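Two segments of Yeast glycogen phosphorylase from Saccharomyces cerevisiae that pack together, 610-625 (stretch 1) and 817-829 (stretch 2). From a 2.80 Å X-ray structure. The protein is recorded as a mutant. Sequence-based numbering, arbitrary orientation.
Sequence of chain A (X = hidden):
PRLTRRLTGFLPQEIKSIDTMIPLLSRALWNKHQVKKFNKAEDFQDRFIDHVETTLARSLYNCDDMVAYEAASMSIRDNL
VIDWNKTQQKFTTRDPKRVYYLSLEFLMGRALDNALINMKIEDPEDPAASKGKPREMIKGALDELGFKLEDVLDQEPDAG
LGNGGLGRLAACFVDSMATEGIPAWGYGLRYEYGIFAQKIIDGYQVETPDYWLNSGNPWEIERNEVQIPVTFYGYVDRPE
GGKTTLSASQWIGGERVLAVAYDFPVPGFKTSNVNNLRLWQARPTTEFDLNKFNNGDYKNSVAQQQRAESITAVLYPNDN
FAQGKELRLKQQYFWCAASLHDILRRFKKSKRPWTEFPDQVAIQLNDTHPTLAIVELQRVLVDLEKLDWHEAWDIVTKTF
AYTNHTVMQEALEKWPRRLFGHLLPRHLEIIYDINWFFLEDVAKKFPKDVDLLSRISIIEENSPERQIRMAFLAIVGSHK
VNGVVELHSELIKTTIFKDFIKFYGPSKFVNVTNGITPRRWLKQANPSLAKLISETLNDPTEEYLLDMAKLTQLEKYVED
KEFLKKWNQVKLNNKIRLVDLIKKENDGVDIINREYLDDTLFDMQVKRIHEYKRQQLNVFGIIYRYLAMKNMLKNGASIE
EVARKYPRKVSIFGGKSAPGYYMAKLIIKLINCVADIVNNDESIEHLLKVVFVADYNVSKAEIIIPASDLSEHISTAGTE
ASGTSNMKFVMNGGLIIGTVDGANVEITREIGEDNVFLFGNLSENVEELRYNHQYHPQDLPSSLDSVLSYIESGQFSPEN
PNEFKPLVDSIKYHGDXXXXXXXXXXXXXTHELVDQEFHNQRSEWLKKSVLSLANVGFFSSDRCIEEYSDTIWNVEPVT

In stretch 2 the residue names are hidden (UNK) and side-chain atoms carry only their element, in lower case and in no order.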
# COMPACT_ATOMS: atom_id res chain seq x y z
N HIS A 610 -9.50 -25.11 21.56
CA HIS A 610 -9.64 -24.59 22.91
C HIS A 610 -9.99 -25.78 23.75
O HIS A 610 -10.85 -26.54 23.30
CB HIS A 610 -10.79 -23.59 23.02
CG HIS A 610 -10.82 -22.86 24.35
ND1 HIS A 610 -10.69 -23.30 25.61
CD2 HIS A 610 -10.97 -21.50 24.41
CE1 HIS A 610 -10.77 -22.27 26.41
NE2 HIS A 610 -10.93 -21.20 25.68
N GLU A 611 -9.48 -25.95 24.97
CA GLU A 611 -9.87 -27.10 25.78
C GLU A 611 -11.37 -27.35 25.94
O GLU A 611 -11.77 -28.51 25.89
CB GLU A 611 -9.31 -26.97 27.17
CG GLU A 611 -7.81 -27.11 27.27
CD GLU A 611 -7.40 -26.89 28.71
OE1 GLU A 611 -7.21 -25.73 29.10
OE2 GLU A 611 -7.29 -27.88 29.43
N TYR A 612 -12.22 -26.31 26.09
CA TYR A 612 -13.65 -26.51 26.20
C TYR A 612 -14.32 -26.98 24.90
O TYR A 612 -15.47 -27.41 24.89
CB TYR A 612 -14.30 -25.21 26.71
CG TYR A 612 -14.79 -24.17 25.71
CD1 TYR A 612 -16.03 -24.34 25.09
CD2 TYR A 612 -14.02 -23.05 25.40
CE1 TYR A 612 -16.49 -23.42 24.15
CE2 TYR A 612 -14.49 -22.12 24.46
CZ TYR A 612 -15.72 -22.32 23.83
OH TYR A 612 -16.15 -21.46 22.83
N LYS A 613 -13.67 -26.85 23.75
CA LYS A 613 -14.23 -27.35 22.49
C LYS A 613 -13.95 -28.83 22.39
O LYS A 613 -14.40 -29.49 21.45
CB LYS A 613 -13.59 -26.72 21.29
CG LYS A 613 -13.75 -25.24 21.24
CD LYS A 613 -15.09 -24.90 20.71
CE LYS A 613 -14.95 -23.46 20.41
NZ LYS A 613 -16.26 -22.91 20.16
N ARG A 614 -13.15 -29.32 23.33
CA ARG A 614 -12.79 -30.71 23.49
C ARG A 614 -12.24 -31.41 22.27
O ARG A 614 -12.55 -32.56 21.97
CB ARG A 614 -14.01 -31.43 24.06
CG ARG A 614 -14.31 -30.81 25.41
CD ARG A 614 -15.03 -31.78 26.28
NE ARG A 614 -16.32 -32.11 25.70
CZ ARG A 614 -17.20 -32.90 26.33
NH1 ARG A 614 -16.90 -33.42 27.54
NH2 ARG A 614 -18.38 -33.18 25.73
N GLN A 615 -11.32 -30.76 21.55
CA GLN A 615 -10.58 -31.44 20.48
C GLN A 615 -9.82 -32.62 21.11
O GLN A 615 -9.65 -33.66 20.48
CB GLN A 615 -9.53 -30.56 19.81
CG GLN A 615 -10.06 -29.53 18.86
CD GLN A 615 -10.60 -28.27 19.50
OE1 GLN A 615 -10.39 -27.92 20.66
NE2 GLN A 615 -11.31 -27.50 18.71
N GLN A 616 -9.40 -32.50 22.39
CA GLN A 616 -8.68 -33.57 23.05
C GLN A 616 -9.54 -34.79 23.29
O GLN A 616 -9.00 -35.90 23.22
CB GLN A 616 -8.07 -33.12 24.39
CG GLN A 616 -8.95 -32.81 25.59
CD GLN A 616 -9.67 -31.49 25.54
OE1 GLN A 616 -9.82 -30.88 24.49
NE2 GLN A 616 -10.16 -30.99 26.66
N LEU A 617 -10.86 -34.63 23.48
CA LEU A 617 -11.77 -35.76 23.67
C LEU A 617 -11.75 -36.51 22.34
O LEU A 617 -11.60 -37.73 22.30
CB LEU A 617 -13.21 -35.29 23.95
CG LEU A 617 -14.38 -36.06 24.62
CD1 LEU A 617 -15.62 -35.60 23.90
CD2 LEU A 617 -14.34 -37.58 24.49
N ASN A 618 -11.83 -35.78 21.23
CA ASN A 618 -11.85 -36.37 19.91
C ASN A 618 -10.55 -37.10 19.61
O ASN A 618 -10.59 -38.23 19.10
CB ASN A 618 -12.08 -35.27 18.90
CG ASN A 618 -12.16 -35.71 17.46
OD1 ASN A 618 -12.12 -36.88 17.11
ND2 ASN A 618 -12.28 -34.78 16.53
N VAL A 619 -9.40 -36.52 19.98
CA VAL A 619 -8.11 -37.17 19.78
C VAL A 619 -8.01 -38.42 20.67
O VAL A 619 -7.60 -39.49 20.19
CB VAL A 619 -6.90 -36.24 20.11
CG1 VAL A 619 -5.66 -36.84 19.49
CG2 VAL A 619 -6.98 -34.89 19.47
N PHE A 620 -8.43 -38.36 21.95
CA PHE A 620 -8.38 -39.53 22.82
C PHE A 620 -9.22 -40.66 22.26
O PHE A 620 -8.85 -41.84 22.35
CB PHE A 620 -8.87 -39.17 24.23
CG PHE A 620 -7.97 -38.17 24.94
CD1 PHE A 620 -6.64 -37.98 24.57
CD2 PHE A 620 -8.51 -37.39 25.96
CE1 PHE A 620 -5.87 -37.00 25.21
CE2 PHE A 620 -7.73 -36.42 26.60
CZ PHE A 620 -6.41 -36.22 26.22
N GLY A 621 -10.31 -40.30 21.60
CA GLY A 621 -11.11 -41.27 20.90
C GLY A 621 -10.33 -41.85 19.73
O GLY A 621 -10.45 -43.07 19.52
N ILE A 622 -9.53 -41.06 18.97
CA ILE A 622 -8.77 -41.60 17.83
C ILE A 622 -7.74 -42.57 18.31
O ILE A 622 -7.73 -43.71 17.84
CB ILE A 622 -7.98 -40.55 16.98
CG1 ILE A 622 -8.96 -39.69 16.23
CG2 ILE A 622 -7.10 -41.23 15.94
CD1 ILE A 622 -8.29 -38.74 15.24
N ILE A 623 -6.89 -42.14 19.25
CA ILE A 623 -5.88 -43.02 19.82
C ILE A 623 -6.55 -44.28 20.34
O ILE A 623 -6.07 -45.34 19.96
CB ILE A 623 -5.10 -42.35 20.96
CG1 ILE A 623 -4.37 -41.11 20.47
CG2 ILE A 623 -4.07 -43.34 21.48
CD1 ILE A 623 -3.73 -40.30 21.60
N TYR A 624 -7.66 -44.21 21.11
CA TYR A 624 -8.35 -45.41 21.60
C TYR A 624 -8.63 -46.37 20.45
O TYR A 624 -8.21 -47.53 20.53
CB TYR A 624 -9.69 -45.07 22.28
CG TYR A 624 -10.52 -46.32 22.57
CD1 TYR A 624 -10.21 -47.14 23.66
CD2 TYR A 624 -11.53 -46.71 21.67
CE1 TYR A 624 -10.89 -48.34 23.84
CE2 TYR A 624 -12.21 -47.91 21.84
CZ TYR A 624 -11.89 -48.72 22.93
OH TYR A 624 -12.57 -49.91 23.10
N ARG A 625 -9.32 -45.95 19.40
CA ARG A 625 -9.62 -46.81 18.29
C ARG A 625 -8.32 -47.40 17.77
O ARG A 625 -8.23 -48.62 17.73
CB ARG A 625 -10.33 -46.01 17.21
CG ARG A 625 -10.62 -46.82 15.94
CD ARG A 625 -11.08 -45.93 14.82
NE ARG A 625 -12.51 -46.02 14.58
CZ ARG A 625 -12.95 -46.44 13.38
NH1 ARG A 625 -12.09 -46.78 12.40
NH2 ARG A 625 -14.26 -46.45 13.14
N UNK A 817 -12.01 -30.65 34.70
CA UNK A 817 -13.03 -29.63 34.55
C UNK A 817 -13.84 -29.69 33.26
O UNK A 817 -14.92 -29.15 33.24
c UNK A 817 -12.34 -28.30 34.68
c UNK A 817 -14.94 -24.87 35.05
o UNK A 817 -15.71 -23.73 35.17
c UNK A 817 -14.27 -25.12 33.85
c UNK A 817 -14.79 -25.74 36.13
c UNK A 817 -13.96 -26.86 36.00
c UNK A 817 -13.44 -26.23 33.73
c UNK A 817 -13.28 -27.10 34.81
N UNK A 818 -13.44 -30.29 32.13
CA UNK A 818 -14.29 -30.27 30.94
C UNK A 818 -14.97 -31.60 30.68
O UNK A 818 -15.38 -31.90 29.56
c UNK A 818 -10.97 -27.13 30.46
c UNK A 818 -13.46 -29.90 29.73
c UNK A 818 -12.86 -28.53 29.90
o UNK A 818 -11.27 -24.77 30.50
c UNK A 818 -13.14 -26.16 29.99
c UNK A 818 -11.79 -26.03 30.33
c UNK A 818 -11.52 -28.39 30.23
c UNK A 818 -13.68 -27.42 29.77
N UNK A 819 -15.02 -32.44 31.72
CA UNK A 819 -15.71 -33.72 31.68
C UNK A 819 -15.32 -34.68 30.56
O UNK A 819 -16.16 -35.39 30.00
c UNK A 819 -17.44 -31.73 33.46
c UNK A 819 -18.03 -32.99 32.86
c UNK A 819 -19.46 -32.65 32.42
c UNK A 819 -17.23 -33.46 31.64
N UNK A 820 -14.03 -34.79 30.25
CA UNK A 820 -13.60 -35.76 29.24
C UNK A 820 -13.88 -37.19 29.72
O UNK A 820 -14.47 -38.00 28.99
c UNK A 820 -11.55 -36.71 28.02
c UNK A 820 -12.09 -35.59 28.92
c UNK A 820 -11.92 -34.28 28.16
N UNK A 821 -13.52 -37.51 30.97
CA UNK A 821 -13.71 -38.83 31.54
C UNK A 821 -15.17 -39.28 31.50
O UNK A 821 -15.49 -40.41 31.12
o UNK A 821 -12.47 -37.75 33.42
c UNK A 821 -13.26 -38.86 32.99
N UNK A 822 -16.03 -38.29 31.80
CA UNK A 822 -17.45 -38.56 31.94
C UNK A 822 -18.10 -38.94 30.63
O UNK A 822 -18.85 -39.92 30.51
c UNK A 822 -17.47 -36.93 33.84
c UNK A 822 -18.14 -37.34 32.53
o UNK A 822 -16.64 -36.02 33.81
o UNK A 822 -17.75 -37.52 34.89
N UNK A 823 -17.71 -38.18 29.59
CA UNK A 823 -18.30 -38.42 28.30
C UNK A 823 -17.56 -39.43 27.46
O UNK A 823 -18.12 -39.87 26.45
o UNK A 823 -20.11 -36.39 29.14
o UNK A 823 -19.25 -34.88 27.92
c UNK A 823 -19.32 -36.05 28.27
c UNK A 823 -18.41 -37.06 27.58
N UNK A 824 -16.38 -39.92 27.86
CA UNK A 824 -15.58 -40.78 26.98
C UNK A 824 -16.30 -42.02 26.48
O UNK A 824 -16.38 -42.26 25.27
c UNK A 824 -11.91 -41.18 24.65
c UNK A 824 -11.84 -43.37 25.63
c UNK A 824 -12.75 -42.98 26.63
c UNK A 824 -14.28 -41.22 27.66
c UNK A 824 -11.42 -42.48 24.64
c UNK A 824 -13.25 -41.67 26.62
c UNK A 824 -12.82 -40.77 25.64
N UNK A 825 -16.90 -42.78 27.39
CA UNK A 825 -17.59 -44.00 27.00
C UNK A 825 -18.80 -43.79 26.11
O UNK A 825 -19.02 -44.55 25.16
c UNK A 825 -16.57 -46.76 27.59
o UNK A 825 -17.47 -47.50 27.18
c UNK A 825 -16.88 -45.75 28.69
c UNK A 825 -17.97 -44.75 28.27
o UNK A 825 -15.43 -46.80 27.13
N UNK A 826 -19.56 -42.72 26.38
CA UNK A 826 -20.74 -42.37 25.62
C UNK A 826 -20.29 -41.99 24.22
O UNK A 826 -20.85 -42.50 23.24
c UNK A 826 -21.43 -41.21 26.33
o UNK A 826 -22.65 -40.71 25.77
N UNK A 827 -19.26 -41.15 24.11
CA UNK A 827 -18.68 -40.73 22.84
C UNK A 827 -18.29 -41.93 21.99
O UNK A 827 -18.68 -42.05 20.82
o UNK A 827 -14.87 -37.98 18.46
c UNK A 827 -16.79 -38.02 19.87
c UNK A 827 -16.76 -39.33 21.90
c UNK A 827 -14.80 -39.25 20.51
c UNK A 827 -17.47 -39.85 23.14
c UNK A 827 -15.44 -39.71 21.65
c UNK A 827 -15.47 -38.41 19.63
c UNK A 827 -17.43 -38.49 21.01
N UNK A 828 -17.52 -42.84 22.55
CA UNK A 828 -17.17 -44.05 21.84
C UNK A 828 -18.39 -44.89 21.43
O UNK A 828 -18.45 -45.38 20.29
c UNK A 828 -14.08 -43.89 21.98
c UNK A 828 -14.24 -45.26 24.06
c UNK A 828 -14.94 -44.25 23.17
c UNK A 828 -16.25 -44.87 22.72
N UNK A 829 -19.42 -45.02 22.28
CA UNK A 829 -20.62 -45.77 21.93
C UNK A 829 -21.37 -45.19 20.74
O UNK A 829 -21.80 -45.90 19.83
c UNK A 829 -21.57 -45.79 23.10

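Position 817 has one carbon, then a ring of six carbons bearing one oxygen. It touches nothing on stretch 1. This is Tyr-817.

Position 818 has the same make-up, one carbon and a six-carbon ring with one oxygen. Its CB points toward stretch 1, and one face of the ring lies over the backbone atoms Tyr-612 N and Glu-611 O. The residue is Tyr-818. Its CE1 is 3.6 Å from Tyr-612 CB, and its CE2 is 3.7 Å from Glu-611 CB.

Position 819 has four carbons, forked at the second. It is the N-cap residue of the helix that follows. This is Leu-819.

Position 820 has three carbons, one carrying the other two. They lie against Leu-617, Phe-620 and Gln-616. This is Val-820. Its CG1 meets the edge of the Phe-620 ring, 3.7 Å from Phe-620 CD2.

Position 821 has one carbon and one oxygen, and its CB points away from stretch 1. This is Ser-821.

Position 822 has two carbons, the second carrying two oxygens. It makes no contact across. This is Asp-822 by its carboxylate.

Position 823 has the same pattern, but its CB points toward stretch 1 and one oxygen meets the Arg-614 guanidinium. The pairing of opposite charges suits an acid: Asp-823. The salt bridge spans 2.8 Å from Arg-614 NH1 to Asp-823 OD2. Arg-614 NH2 also donates to Asp-823 OD2, at 2.9 Å.

Position 824 has one carbon and a six-carbon ring without oxygen. The ring enters a hole formed by Leu-617, Phe-620, Gly-621 and Tyr-624. This is Phe-824.

Position 825 has three carbons, the third carrying two oxygens. It is exposed: Glu-825.

Position 826 has one carbon and one oxygen, out of reach of stretch 1. This is Ser-826.

Position 827 has one carbon and a six-carbon ring bearing one oxygen. The ring packs on Leu-617 and brings its edge to Gly-621. This is Tyr-827. An ideal CB on Gly-621 would lie 2.8 Å from Tyr-827 CE2, a clash.

Position 828 has four carbons, forked at the second, beside Tyr-624. This is Leu-828. Its CD1 sits over one face of that ring, a CH-pi contact.

Position 829 has one carbon and is exposed: Ala-829.

The two helices cross at -55°, with Phe-824 as the knob between them. Apolar packing surrounds it. At the N-terminal end, Arg-614 pairs with Asp-823 and donates from NH1 to Tyr-818 O at 2.9 Å, tying its side chain to both the helix and the preceding loop.

Stretch 2 (817-829) YYLVSDDFESYLA
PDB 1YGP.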